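Local coordinates for citrate lyase, subunit 1 (Methanosaeta concilii, PDB 6HXI), which probably forms acetyl-CoA and oxaloacetate from citrate and coenzyme A at the cost of ATP, as an ATP citrate lyase, at residues R4-Y18 with Q227-P239. Numbering follows the deposited sequence.
Sequences RGIREYDAKNLLARY and QKKRWSELAFPEP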
# COMPACT_ATOMS: atom_id res chain seq x y z
N ARG C 4 -41.16 -11.77 -45.90
CA ARG C 4 -41.11 -13.24 -45.99
C ARG C 4 -42.49 -13.85 -45.84
O ARG C 4 -43.18 -13.57 -44.87
CB ARG C 4 -40.12 -13.84 -44.97
CG ARG C 4 -38.66 -13.33 -45.09
CD ARG C 4 -37.80 -14.37 -45.73
NE ARG C 4 -36.99 -15.10 -44.75
CZ ARG C 4 -36.79 -16.42 -44.78
NH1 ARG C 4 -37.36 -17.16 -45.73
NH2 ARG C 4 -36.02 -17.00 -43.87
N GLY C 5 -42.85 -14.68 -46.81
CA GLY C 5 -44.14 -15.37 -46.86
C GLY C 5 -44.25 -16.45 -45.80
O GLY C 5 -43.25 -17.05 -45.42
N ILE C 6 -45.46 -16.66 -45.28
CA ILE C 6 -45.69 -17.67 -44.23
C ILE C 6 -46.79 -18.62 -44.64
O ILE C 6 -47.66 -18.25 -45.43
CB ILE C 6 -45.89 -17.07 -42.80
CG1 ILE C 6 -47.06 -16.06 -42.74
CG2 ILE C 6 -44.60 -16.44 -42.28
CD1 ILE C 6 -47.59 -15.82 -41.34
N ARG C 7 -46.76 -19.85 -44.12
CA ARG C 7 -47.78 -20.85 -44.39
C ARG C 7 -49.12 -20.37 -43.88
O ARG C 7 -49.19 -19.67 -42.86
CB ARG C 7 -47.46 -22.21 -43.74
CG ARG C 7 -46.21 -22.86 -44.30
CD ARG C 7 -46.15 -24.35 -44.05
NE ARG C 7 -44.76 -24.80 -44.05
CZ ARG C 7 -44.04 -25.02 -45.15
NH1 ARG C 7 -42.77 -25.40 -45.06
NH2 ARG C 7 -44.57 -24.83 -46.36
N GLU C 8 -50.18 -20.73 -44.62
CA GLU C 8 -51.58 -20.47 -44.30
C GLU C 8 -51.84 -20.97 -42.87
O GLU C 8 -52.51 -20.30 -42.10
CB GLU C 8 -52.48 -21.21 -45.31
CG GLU C 8 -53.92 -20.73 -45.36
CD GLU C 8 -54.78 -21.44 -46.40
OE1 GLU C 8 -54.26 -21.77 -47.49
OE2 GLU C 8 -55.99 -21.62 -46.13
N TYR C 9 -51.24 -22.14 -42.51
CA TYR C 9 -51.30 -22.77 -41.19
C TYR C 9 -50.85 -21.79 -40.10
O TYR C 9 -51.59 -21.57 -39.14
CB TYR C 9 -50.43 -24.05 -41.17
CG TYR C 9 -50.25 -24.67 -39.80
CD1 TYR C 9 -51.31 -25.30 -39.16
CD2 TYR C 9 -49.03 -24.62 -39.15
CE1 TYR C 9 -51.16 -25.87 -37.90
CE2 TYR C 9 -48.87 -25.15 -37.87
CZ TYR C 9 -49.94 -25.79 -37.25
OH TYR C 9 -49.81 -26.35 -36.00
N ASP C 10 -49.69 -21.14 -40.31
CA ASP C 10 -49.08 -20.17 -39.42
C ASP C 10 -49.88 -18.86 -39.32
O ASP C 10 -50.09 -18.35 -38.21
CB ASP C 10 -47.63 -19.91 -39.85
CG ASP C 10 -46.73 -21.14 -39.79
OD1 ASP C 10 -46.85 -21.94 -38.83
OD2 ASP C 10 -45.85 -21.28 -40.68
N ALA C 11 -50.36 -18.33 -40.48
CA ALA C 11 -51.14 -17.09 -40.56
C ALA C 11 -52.50 -17.22 -39.83
O ALA C 11 -52.87 -16.35 -39.05
CB ALA C 11 -51.33 -16.70 -42.01
N LYS C 12 -53.20 -18.35 -40.06
CA LYS C 12 -54.49 -18.68 -39.44
C LYS C 12 -54.33 -18.94 -37.95
O LYS C 12 -55.21 -18.56 -37.18
CB LYS C 12 -55.15 -19.88 -40.14
CG LYS C 12 -55.78 -19.52 -41.47
CD LYS C 12 -56.33 -20.72 -42.19
CE LYS C 12 -57.26 -20.26 -43.27
NZ LYS C 12 -57.81 -21.39 -44.04
N ASN C 13 -53.20 -19.56 -37.54
CA ASN C 13 -52.88 -19.83 -36.14
C ASN C 13 -52.65 -18.52 -35.40
O ASN C 13 -53.16 -18.38 -34.28
CB ASN C 13 -51.67 -20.75 -36.00
CG ASN C 13 -51.89 -21.89 -35.04
OD1 ASN C 13 -52.31 -21.72 -33.89
ND2 ASN C 13 -51.61 -23.10 -35.50
N LEU C 14 -51.94 -17.56 -36.05
CA LEU C 14 -51.70 -16.20 -35.53
C LEU C 14 -53.05 -15.50 -35.37
O LEU C 14 -53.33 -14.93 -34.31
CB LEU C 14 -50.75 -15.37 -36.44
CG LEU C 14 -49.24 -15.67 -36.37
CD1 LEU C 14 -48.48 -14.98 -37.50
CD2 LEU C 14 -48.67 -15.26 -35.04
N LEU C 15 -53.90 -15.57 -36.41
CA LEU C 15 -55.23 -14.97 -36.39
C LEU C 15 -56.10 -15.58 -35.28
O LEU C 15 -56.78 -14.84 -34.57
CB LEU C 15 -55.94 -15.10 -37.75
CG LEU C 15 -57.12 -14.16 -37.90
CD1 LEU C 15 -56.67 -12.78 -38.24
CD2 LEU C 15 -58.10 -14.65 -38.94
N ALA C 16 -56.06 -16.91 -35.12
CA ALA C 16 -56.81 -17.63 -34.10
C ALA C 16 -56.35 -17.24 -32.70
O ALA C 16 -57.19 -17.00 -31.84
CB ALA C 16 -56.67 -19.12 -34.30
N ARG C 17 -55.03 -17.07 -32.50
CA ARG C 17 -54.44 -16.70 -31.23
C ARG C 17 -54.59 -15.23 -30.85
O ARG C 17 -55.04 -14.94 -29.75
CB ARG C 17 -52.95 -17.11 -31.18
CG ARG C 17 -52.39 -17.27 -29.76
CD ARG C 17 -51.42 -18.44 -29.64
NE ARG C 17 -50.03 -18.03 -29.82
CZ ARG C 17 -49.36 -18.12 -30.97
NH1 ARG C 17 -49.95 -18.58 -32.07
NH2 ARG C 17 -48.09 -17.73 -31.04
N TYR C 18 -54.20 -14.31 -31.74
CA TYR C 18 -54.12 -12.89 -31.39
C TYR C 18 -55.31 -12.00 -31.87
O TYR C 18 -55.54 -10.97 -31.23
CB TYR C 18 -52.75 -12.32 -31.81
CG TYR C 18 -51.64 -13.07 -31.12
CD1 TYR C 18 -51.43 -12.94 -29.75
CD2 TYR C 18 -50.91 -14.04 -31.80
CE1 TYR C 18 -50.47 -13.70 -29.08
CE2 TYR C 18 -49.96 -14.82 -31.13
CZ TYR C 18 -49.74 -14.64 -29.78
OH TYR C 18 -48.81 -15.40 -29.10
N GLN C 227 -41.24 -9.39 -31.94
CA GLN C 227 -42.28 -10.42 -32.08
C GLN C 227 -41.93 -11.79 -31.54
O GLN C 227 -42.48 -12.78 -32.01
CB GLN C 227 -42.70 -10.54 -33.56
CG GLN C 227 -43.17 -9.24 -34.25
CD GLN C 227 -44.44 -8.66 -33.68
OE1 GLN C 227 -45.24 -9.36 -33.05
NE2 GLN C 227 -44.66 -7.38 -33.94
N LYS C 228 -41.05 -11.87 -30.52
CA LYS C 228 -40.58 -13.14 -29.96
C LYS C 228 -41.68 -14.02 -29.39
O LYS C 228 -41.57 -15.24 -29.49
CB LYS C 228 -39.46 -12.93 -28.92
CG LYS C 228 -38.16 -12.40 -29.53
CD LYS C 228 -37.08 -12.22 -28.47
CE LYS C 228 -36.03 -11.21 -28.87
NZ LYS C 228 -34.81 -11.30 -28.02
N LYS C 229 -42.75 -13.42 -28.84
CA LYS C 229 -43.86 -14.19 -28.28
C LYS C 229 -44.94 -14.53 -29.32
O LYS C 229 -45.43 -15.66 -29.32
CB LYS C 229 -44.46 -13.52 -27.02
CG LYS C 229 -44.83 -12.05 -27.17
CD LYS C 229 -45.66 -11.57 -25.97
CE LYS C 229 -46.31 -10.23 -26.25
NZ LYS C 229 -47.43 -9.95 -25.30
N ARG C 230 -45.29 -13.58 -30.22
CA ARG C 230 -46.31 -13.84 -31.23
C ARG C 230 -45.83 -14.80 -32.32
O ARG C 230 -46.61 -15.66 -32.73
CB ARG C 230 -46.89 -12.53 -31.80
CG ARG C 230 -47.70 -11.74 -30.77
CD ARG C 230 -48.44 -10.56 -31.38
NE ARG C 230 -49.35 -9.93 -30.42
CZ ARG C 230 -50.36 -9.12 -30.75
NH1 ARG C 230 -50.60 -8.84 -32.03
NH2 ARG C 230 -51.13 -8.60 -29.81
N TRP C 231 -44.56 -14.72 -32.74
CA TRP C 231 -44.00 -15.58 -33.78
C TRP C 231 -43.39 -16.89 -33.23
O TRP C 231 -42.79 -17.65 -34.01
CB TRP C 231 -42.91 -14.84 -34.59
CG TRP C 231 -43.33 -13.62 -35.36
CD1 TRP C 231 -44.54 -12.99 -35.33
CD2 TRP C 231 -42.51 -12.88 -36.28
NE1 TRP C 231 -44.53 -11.91 -36.18
CE2 TRP C 231 -43.30 -11.82 -36.78
CE3 TRP C 231 -41.21 -13.04 -36.76
CZ2 TRP C 231 -42.81 -10.90 -37.71
CZ3 TRP C 231 -40.72 -12.12 -37.68
CH2 TRP C 231 -41.52 -11.06 -38.13
N SER C 232 -43.53 -17.15 -31.91
CA SER C 232 -42.96 -18.30 -31.19
C SER C 232 -43.14 -19.67 -31.88
O SER C 232 -42.17 -20.44 -31.97
CB SER C 232 -43.49 -18.37 -29.76
OG SER C 232 -44.89 -18.55 -29.76
N GLU C 233 -44.36 -19.94 -32.36
CA GLU C 233 -44.77 -21.19 -33.00
C GLU C 233 -44.52 -21.26 -34.52
O GLU C 233 -44.96 -22.23 -35.15
CB GLU C 233 -46.25 -21.49 -32.69
CG GLU C 233 -46.47 -22.23 -31.38
CD GLU C 233 -46.96 -21.40 -30.22
OE1 GLU C 233 -48.13 -20.95 -30.26
OE2 GLU C 233 -46.20 -21.24 -29.23
N LEU C 234 -43.84 -20.27 -35.12
CA LEU C 234 -43.64 -20.35 -36.58
C LEU C 234 -42.18 -20.25 -37.04
O LEU C 234 -41.32 -19.71 -36.34
CB LEU C 234 -44.53 -19.34 -37.34
CG LEU C 234 -44.06 -17.88 -37.44
CD1 LEU C 234 -43.51 -17.58 -38.82
CD2 LEU C 234 -45.20 -16.94 -37.17
N ALA C 235 -41.95 -20.76 -38.25
CA ALA C 235 -40.68 -20.74 -38.97
C ALA C 235 -40.97 -20.37 -40.43
O ALA C 235 -42.00 -20.78 -40.96
CB ALA C 235 -40.02 -22.12 -38.90
N PHE C 236 -40.09 -19.55 -41.05
CA PHE C 236 -40.28 -19.14 -42.44
C PHE C 236 -40.02 -20.30 -43.42
O PHE C 236 -38.97 -20.93 -43.37
CB PHE C 236 -39.45 -17.89 -42.81
CG PHE C 236 -39.78 -16.62 -42.05
CD1 PHE C 236 -41.03 -16.02 -42.17
CD2 PHE C 236 -38.83 -15.99 -41.27
CE1 PHE C 236 -41.34 -14.85 -41.48
CE2 PHE C 236 -39.12 -14.80 -40.60
CZ PHE C 236 -40.38 -14.25 -40.69
N PRO C 237 -40.99 -20.61 -44.30
CA PRO C 237 -40.78 -21.71 -45.25
C PRO C 237 -39.96 -21.29 -46.47
O PRO C 237 -39.89 -20.11 -46.80
CB PRO C 237 -42.20 -22.09 -45.65
CG PRO C 237 -42.98 -20.83 -45.54
CD PRO C 237 -42.32 -19.99 -44.48
N GLU C 238 -39.37 -22.28 -47.17
CA GLU C 238 -38.64 -22.01 -48.41
C GLU C 238 -39.67 -21.89 -49.54
O GLU C 238 -40.73 -22.52 -49.44
CB GLU C 238 -37.63 -23.15 -48.72
CG GLU C 238 -36.42 -23.21 -47.80
CD GLU C 238 -35.30 -22.22 -48.05
OE1 GLU C 238 -34.18 -22.67 -48.40
OE2 GLU C 238 -35.51 -21.00 -47.85
N PRO C 239 -39.43 -21.10 -50.62
CA PRO C 239 -40.42 -21.06 -51.72
C PRO C 239 -40.57 -22.42 -52.40
O PRO C 239 -39.68 -23.26 -52.29
CB PRO C 239 -39.86 -20.01 -52.68
CG PRO C 239 -38.42 -19.96 -52.38
CD PRO C 239 -38.25 -20.27 -50.93
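R230 lays its aliphatic chain over one face of the Y18 ring, CG 3.7 Å from the centroid and 11° off the normal, a CH-pi contact, while R17 CG lies on the opposite face. Extended from CG to NE, R230 keeps its guanidinium close to parallel with the ring, 17° between planes; R230 NH1 and NH2 are hydrogen-bonded to T193 OG1 and Y22 OH. The R17 guanidinium is also sandwiched: Y18 CE2 over one face, E233 OE1 over the other. That salt bridge, R17 NH2 to E233 OE1 3.3 Å, works by charge alone, with the oxygen well out of plane. With an alanine here in place of Y18, R230 CG is likely to lose the ring it lies over, and the R17 guanidinium the cover on the face opposite E233. Segment 4-18 belongs to the ATP-grasp domain; 227-239, from the loop joining strand 209-220 to helix 246-256, runs back along helix 8-18 to strand 3-6, outermost in its antiparallel sheet within this chain. L234 bridges the two, CD1 on I6 CG2 and CD2 on L14 CD1, both 3.8 Å. At the strand, R4 CB sits over the F236 face, 3.9 Å from the centroid, with I6 CG2 at the ring edge. P237 CB packs over one face of the R7 guanidinium, 3.4 Å from R7 NH1; R7 NH2 is hydrogen-bonded to D61 O.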